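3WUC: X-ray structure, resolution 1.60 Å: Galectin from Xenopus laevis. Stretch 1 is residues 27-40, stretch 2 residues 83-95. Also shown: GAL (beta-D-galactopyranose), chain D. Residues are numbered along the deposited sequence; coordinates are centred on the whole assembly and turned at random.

Stretch 1, residues 27-40: RIAKGTNRFAVDLG
Stretch 2 (83-95) PFKSGSETMLIFD

The contact has two parts: a short antiparallel seam, where residues 27-28 run beside residues 88-89, and a sandwich-like core, where strand 36-39 lies over strand 89-95. In the core the strand axes come within 10.0 Å and cross at -22°, running nearly parallel. At that spacing the strands meet through side chains from both of them, with no backbone hydrogen bonds between them.

The seam is pinned by Ile 28 N donating to Ser 88 O at 2.9 Å, and weakly by Gly 87 N to Ile 28 O, also 2.9 Å. Arg 27 and Glu 89 form the non-hydrogen-bonded pair, their CA atoms 4.1 Å apart and their side chains on the same sheet face. Beyond it each chain makes a type II turn, Ala 29 to Thr 32 and Lys 85 to Ser 88, closed by Thr 32 N to Ala 29 O at 3.3 Å and Ser 88 N to Lys 85 O at 3.0 Å. Each turn places glycine at its third position with positive phi: Gly 31 at 79/11, Gly 87 at 84/-8. At Gly 87 the requirement is doubled, since a CB would jam against the preceding carbonyl and lie 2.9 Å from Lys 30 CD.

Arg 27 extends through chi1 and chi2, both t, then bends at chi3 (m, -63°) with chi4 at -86°. The bend brings its guanidinium over to the other chain: NH1 donates to Gly 87 O at 2.9 Å near the guanidinium plane, and NH2 forms a salt bridge with Glu 89 OE2 at 3.2 Å. Glu 89 (m, t, chi3 2°) lays its CG over one guanidinium face. Lys 30 (t, p, m, chi4 -91°) bends at chi2 and chi3 across to the 85-88 turn, its CE 3.3 Å from Ser 86 O. Ser 86 chi1 is p (68°), placing OG where Gly 31 N donates a weak bond at 3.4 Å; a water 2.9 Å from Ser 86 OG donates to Thr 32 O at 2.8 Å.

Inward, Ile 28 (m, t) sends CD1 to 4.1 Å from Phe 84 CB and CG1 to 4.0 Å from Thr 90 CG2. Phe 35 (chi1 p, 77°; chi2 -84°) turns its edge to the face of Phe 84 (m, chi2 -77°): centroids 5.3 Å apart, planes at 75°, Phe 35 CZ to Phe 84 CD1 3.7 Å. An edge-to-face pair sets the weakly positive ring-edge hydrogens of Phe 35 against the electron-rich face of Phe 84.

Alternation then governs the strands. Val 37 and Leu 39 point toward strand 89-95, as Thr 90, Leu 92 and Phe 94 point back, while Ala 36 and Asp 38 point away. Val 37 (t) reaches two neighbours: CG2 is 4.0 Å from Leu 92 CD1 (Leu 92 m, t), and CG1 is 3.9 Å from Phe 94 CE1. Leu 39 (m, chi2 79°) plants CD1 over the Phe 94 face, 3.7 Å from the centroid and 7° off the normal; Phe 94 is m, chi2 82°.

Arg 34 (p, t, t, chi4 130°) instead serves the sugar, NH1 and NH2 each 3.0 Å from GAL O3.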

# COMPACT_ATOMS: atom_id res chain seq x y z
N ARG B 27 3.93 -4.27 -13.55
CA ARG B 27 3.81 -3.61 -14.84
C ARG B 27 4.02 -4.68 -15.95
O ARG B 27 5.09 -5.30 -16.01
CB ARG B 27 4.79 -2.45 -15.03
CG ARG B 27 4.63 -1.79 -16.38
CD ARG B 27 5.48 -0.50 -16.53
NE ARG B 27 5.06 0.53 -15.57
CZ ARG B 27 4.06 1.43 -15.72
NH1 ARG B 27 3.34 1.55 -16.85
NH2 ARG B 27 3.80 2.26 -14.71
N ILE B 28 3.03 -4.85 -16.80
CA ILE B 28 3.07 -5.87 -17.83
C ILE B 28 4.12 -5.44 -18.85
O ILE B 28 4.15 -4.24 -19.22
CB ILE B 28 1.73 -6.05 -18.51
CG1 ILE B 28 0.68 -6.49 -17.52
CG2 ILE B 28 1.88 -7.10 -19.65
CD1 ILE B 28 -0.71 -6.23 -18.00
N ALA B 29 5.02 -6.37 -19.23
CA ALA B 29 5.97 -6.02 -20.28
C ALA B 29 5.33 -5.41 -21.57
O ALA B 29 4.37 -5.94 -22.13
CB ALA B 29 6.74 -7.27 -20.61
N LYS B 30 5.94 -4.32 -22.03
CA LYS B 30 5.43 -3.60 -23.21
C LYS B 30 5.55 -4.51 -24.44
O LYS B 30 6.57 -5.16 -24.65
CB LYS B 30 6.17 -2.27 -23.48
CG LYS B 30 5.72 -1.53 -24.76
CD LYS B 30 4.30 -0.92 -24.68
CE LYS B 30 3.13 -1.89 -24.99
NZ LYS B 30 2.60 -2.05 -26.39
N GLY B 31 4.45 -4.60 -25.15
CA GLY B 31 4.41 -5.25 -26.47
C GLY B 31 4.38 -6.76 -26.34
O GLY B 31 4.43 -7.50 -27.32
N THR B 32 4.16 -7.27 -25.13
CA THR B 32 4.36 -8.69 -24.88
C THR B 32 3.20 -9.51 -25.37
O THR B 32 2.07 -9.01 -25.55
CB THR B 32 4.52 -8.95 -23.37
OG1 THR B 32 5.06 -10.26 -23.18
CG2 THR B 32 3.17 -8.84 -22.67
N ASN B 33 3.46 -10.80 -25.66
CA ASN B 33 2.38 -11.64 -26.12
C ASN B 33 1.46 -12.20 -25.02
O ASN B 33 0.39 -12.67 -25.26
CB ASN B 33 2.88 -12.73 -27.06
CG ASN B 33 3.88 -13.66 -26.44
OD1 ASN B 33 4.25 -13.60 -25.25
ND2 ASN B 33 4.45 -14.51 -27.31
N ARG B 34 2.00 -12.27 -23.79
CA ARG B 34 1.31 -12.92 -22.69
C ARG B 34 2.15 -12.66 -21.44
O ARG B 34 3.37 -12.33 -21.52
CB ARG B 34 1.14 -14.42 -22.94
CG ARG B 34 2.42 -15.22 -22.84
CD ARG B 34 2.10 -16.65 -23.10
NE ARG B 34 3.27 -17.52 -23.06
CZ ARG B 34 3.36 -18.63 -22.38
NH1 ARG B 34 2.39 -19.17 -21.63
NH2 ARG B 34 4.53 -19.32 -22.51
N PHE B 35 1.48 -12.79 -20.29
CA PHE B 35 2.16 -12.72 -18.99
C PHE B 35 1.54 -13.68 -18.04
O PHE B 35 0.43 -14.19 -18.22
CB PHE B 35 2.20 -11.28 -18.45
CG PHE B 35 0.90 -10.77 -17.84
CD1 PHE B 35 -0.07 -10.25 -18.63
CD2 PHE B 35 0.71 -10.85 -16.49
CE1 PHE B 35 -1.26 -9.74 -18.06
CE2 PHE B 35 -0.46 -10.42 -15.89
CZ PHE B 35 -1.43 -9.88 -16.68
N ALA B 36 2.18 -14.02 -16.93
CA ALA B 36 1.63 -14.95 -16.00
C ALA B 36 2.00 -14.64 -14.59
O ALA B 36 3.14 -14.14 -14.33
CB ALA B 36 2.11 -16.38 -16.29
N VAL B 37 1.09 -15.00 -13.70
CA VAL B 37 1.36 -15.10 -12.25
C VAL B 37 1.00 -16.51 -11.84
O VAL B 37 -0.06 -17.05 -12.15
CB VAL B 37 0.52 -14.09 -11.40
CG1 VAL B 37 0.90 -14.27 -9.93
CG2 VAL B 37 0.79 -12.68 -11.82
N ASP B 38 1.97 -17.21 -11.24
CA ASP B 38 1.88 -18.60 -10.88
C ASP B 38 1.98 -18.77 -9.39
O ASP B 38 2.78 -18.12 -8.68
CB ASP B 38 3.07 -19.38 -11.42
CG ASP B 38 3.15 -19.44 -12.92
OD1 ASP B 38 2.08 -19.40 -13.60
OD2 ASP B 38 4.28 -19.55 -13.44
N LEU B 39 1.17 -19.63 -8.87
CA LEU B 39 1.08 -20.00 -7.46
C LEU B 39 1.18 -21.48 -7.26
O LEU B 39 0.51 -22.26 -7.98
CB LEU B 39 -0.22 -19.45 -6.80
CG LEU B 39 -0.39 -17.93 -6.77
CD1 LEU B 39 -0.86 -17.30 -8.09
CD2 LEU B 39 -1.42 -17.73 -5.69
N GLY B 40 1.99 -21.95 -6.30
CA GLY B 40 2.04 -23.38 -6.04
C GLY B 40 3.06 -23.70 -5.01
O GLY B 40 3.26 -22.94 -4.06
N PRO B 83 -9.17 -7.61 -18.90
CA PRO B 83 -8.90 -6.20 -18.48
C PRO B 83 -7.44 -5.88 -18.30
O PRO B 83 -6.99 -5.58 -17.21
CB PRO B 83 -9.63 -6.10 -17.17
CG PRO B 83 -9.45 -7.54 -16.58
CD PRO B 83 -9.66 -8.43 -17.78
N PHE B 84 -6.68 -5.95 -19.41
CA PHE B 84 -5.25 -5.74 -19.39
C PHE B 84 -4.75 -5.05 -20.64
O PHE B 84 -5.34 -5.18 -21.69
CB PHE B 84 -4.44 -7.13 -19.36
CG PHE B 84 -4.89 -8.06 -18.31
CD1 PHE B 84 -4.52 -7.85 -16.97
CD2 PHE B 84 -5.80 -9.09 -18.57
CE1 PHE B 84 -4.99 -8.69 -16.03
CE2 PHE B 84 -6.30 -9.94 -17.60
CZ PHE B 84 -5.90 -9.71 -16.30
N LYS B 85 -3.69 -4.31 -20.47
CA LYS B 85 -2.98 -3.63 -21.56
C LYS B 85 -1.49 -3.80 -21.37
O LYS B 85 -0.91 -3.46 -20.29
CB LYS B 85 -3.37 -2.16 -21.60
CG LYS B 85 -2.87 -1.46 -22.86
CD LYS B 85 -3.09 0.07 -22.76
CE LYS B 85 -2.35 0.83 -23.87
NZ LYS B 85 -3.14 0.55 -25.10
N SER B 86 -0.81 -4.28 -22.43
CA SER B 86 0.60 -4.46 -22.28
C SER B 86 1.31 -3.11 -22.06
O SER B 86 0.89 -2.05 -22.61
CB SER B 86 1.19 -5.26 -23.48
OG SER B 86 1.11 -4.45 -24.63
N GLY B 87 2.34 -3.10 -21.23
CA GLY B 87 3.04 -1.91 -20.83
C GLY B 87 2.42 -1.13 -19.68
O GLY B 87 3.12 -0.27 -19.10
N SER B 88 1.21 -1.54 -19.28
CA SER B 88 0.54 -0.89 -18.17
C SER B 88 0.64 -1.67 -16.84
O SER B 88 0.95 -2.89 -16.80
CB SER B 88 -0.93 -0.69 -18.42
OG SER B 88 -1.14 0.21 -19.52
N GLU B 89 0.38 -0.98 -15.77
CA GLU B 89 0.20 -1.62 -14.48
C GLU B 89 -1.07 -2.45 -14.43
O GLU B 89 -2.06 -2.23 -15.15
CB GLU B 89 0.24 -0.64 -13.32
CG GLU B 89 1.36 0.39 -13.30
CD GLU B 89 1.42 1.16 -11.98
OE1 GLU B 89 0.62 0.88 -11.01
OE2 GLU B 89 2.39 1.95 -11.89
N THR B 90 -1.05 -3.50 -13.59
CA THR B 90 -2.17 -4.31 -13.37
C THR B 90 -2.12 -4.85 -11.94
O THR B 90 -1.10 -4.70 -11.26
CB THR B 90 -2.34 -5.45 -14.37
OG1 THR B 90 -3.60 -6.05 -14.23
CG2 THR B 90 -1.30 -6.57 -14.10
N MET B 91 -3.20 -5.35 -11.47
CA MET B 91 -3.31 -5.93 -10.11
C MET B 91 -4.16 -7.19 -10.19
O MET B 91 -5.24 -7.18 -10.76
CB MET B 91 -3.93 -4.96 -9.10
CG MET B 91 -4.02 -5.54 -7.75
SD MET B 91 -4.50 -4.28 -6.54
CE MET B 91 -6.12 -3.91 -7.08
N LEU B 92 -3.67 -8.31 -9.62
CA LEU B 92 -4.41 -9.54 -9.49
C LEU B 92 -4.42 -9.96 -8.04
O LEU B 92 -3.36 -9.87 -7.38
CB LEU B 92 -3.76 -10.66 -10.38
CG LEU B 92 -3.85 -10.44 -11.92
CD1 LEU B 92 -2.93 -11.43 -12.65
CD2 LEU B 92 -5.27 -10.74 -12.33
N ILE B 93 -5.54 -10.37 -7.52
CA ILE B 93 -5.66 -10.79 -6.12
C ILE B 93 -6.13 -12.25 -6.14
O ILE B 93 -7.05 -12.62 -6.86
CB ILE B 93 -6.61 -9.89 -5.32
CG1 ILE B 93 -6.05 -8.50 -5.35
CG2 ILE B 93 -6.72 -10.42 -3.94
CD1 ILE B 93 -7.03 -7.53 -4.73
N PHE B 94 -5.50 -13.11 -5.35
CA PHE B 94 -5.84 -14.54 -5.29
C PHE B 94 -6.27 -14.89 -3.90
O PHE B 94 -5.47 -14.76 -2.97
CB PHE B 94 -4.62 -15.39 -5.70
CG PHE B 94 -4.07 -15.07 -7.07
CD1 PHE B 94 -3.23 -14.05 -7.32
CD2 PHE B 94 -4.48 -15.87 -8.14
CE1 PHE B 94 -2.74 -13.73 -8.58
CE2 PHE B 94 -3.96 -15.59 -9.44
CZ PHE B 94 -3.14 -14.58 -9.63
N ASP B 95 -7.49 -15.34 -3.72
CA ASP B 95 -8.03 -15.79 -2.44
C ASP B 95 -7.80 -17.30 -2.36
O ASP B 95 -8.29 -18.02 -3.20
CB ASP B 95 -9.55 -15.60 -2.35
CG ASP B 95 -9.99 -14.22 -2.35
OD1 ASP B 95 -9.11 -13.35 -2.13
OD2 ASP B 95 -11.25 -14.02 -2.59
C1 GAL D . 1.30 -23.91 -22.80
C2 GAL D . 2.33 -22.83 -22.61
C3 GAL D . 2.74 -22.75 -21.16
C4 GAL D . 1.50 -22.62 -20.29
C5 GAL D . 0.53 -23.78 -20.64
C6 GAL D . -0.73 -23.66 -19.81
O2 GAL D . 3.49 -23.24 -23.38
O3 GAL D . 3.71 -21.76 -20.96
O4 GAL D . 0.90 -21.31 -20.44
O5 GAL D . 0.18 -23.66 -22.01
O6 GAL D . -1.69 -24.65 -20.15
O HOH W 1 0.96 -6.65 -26.53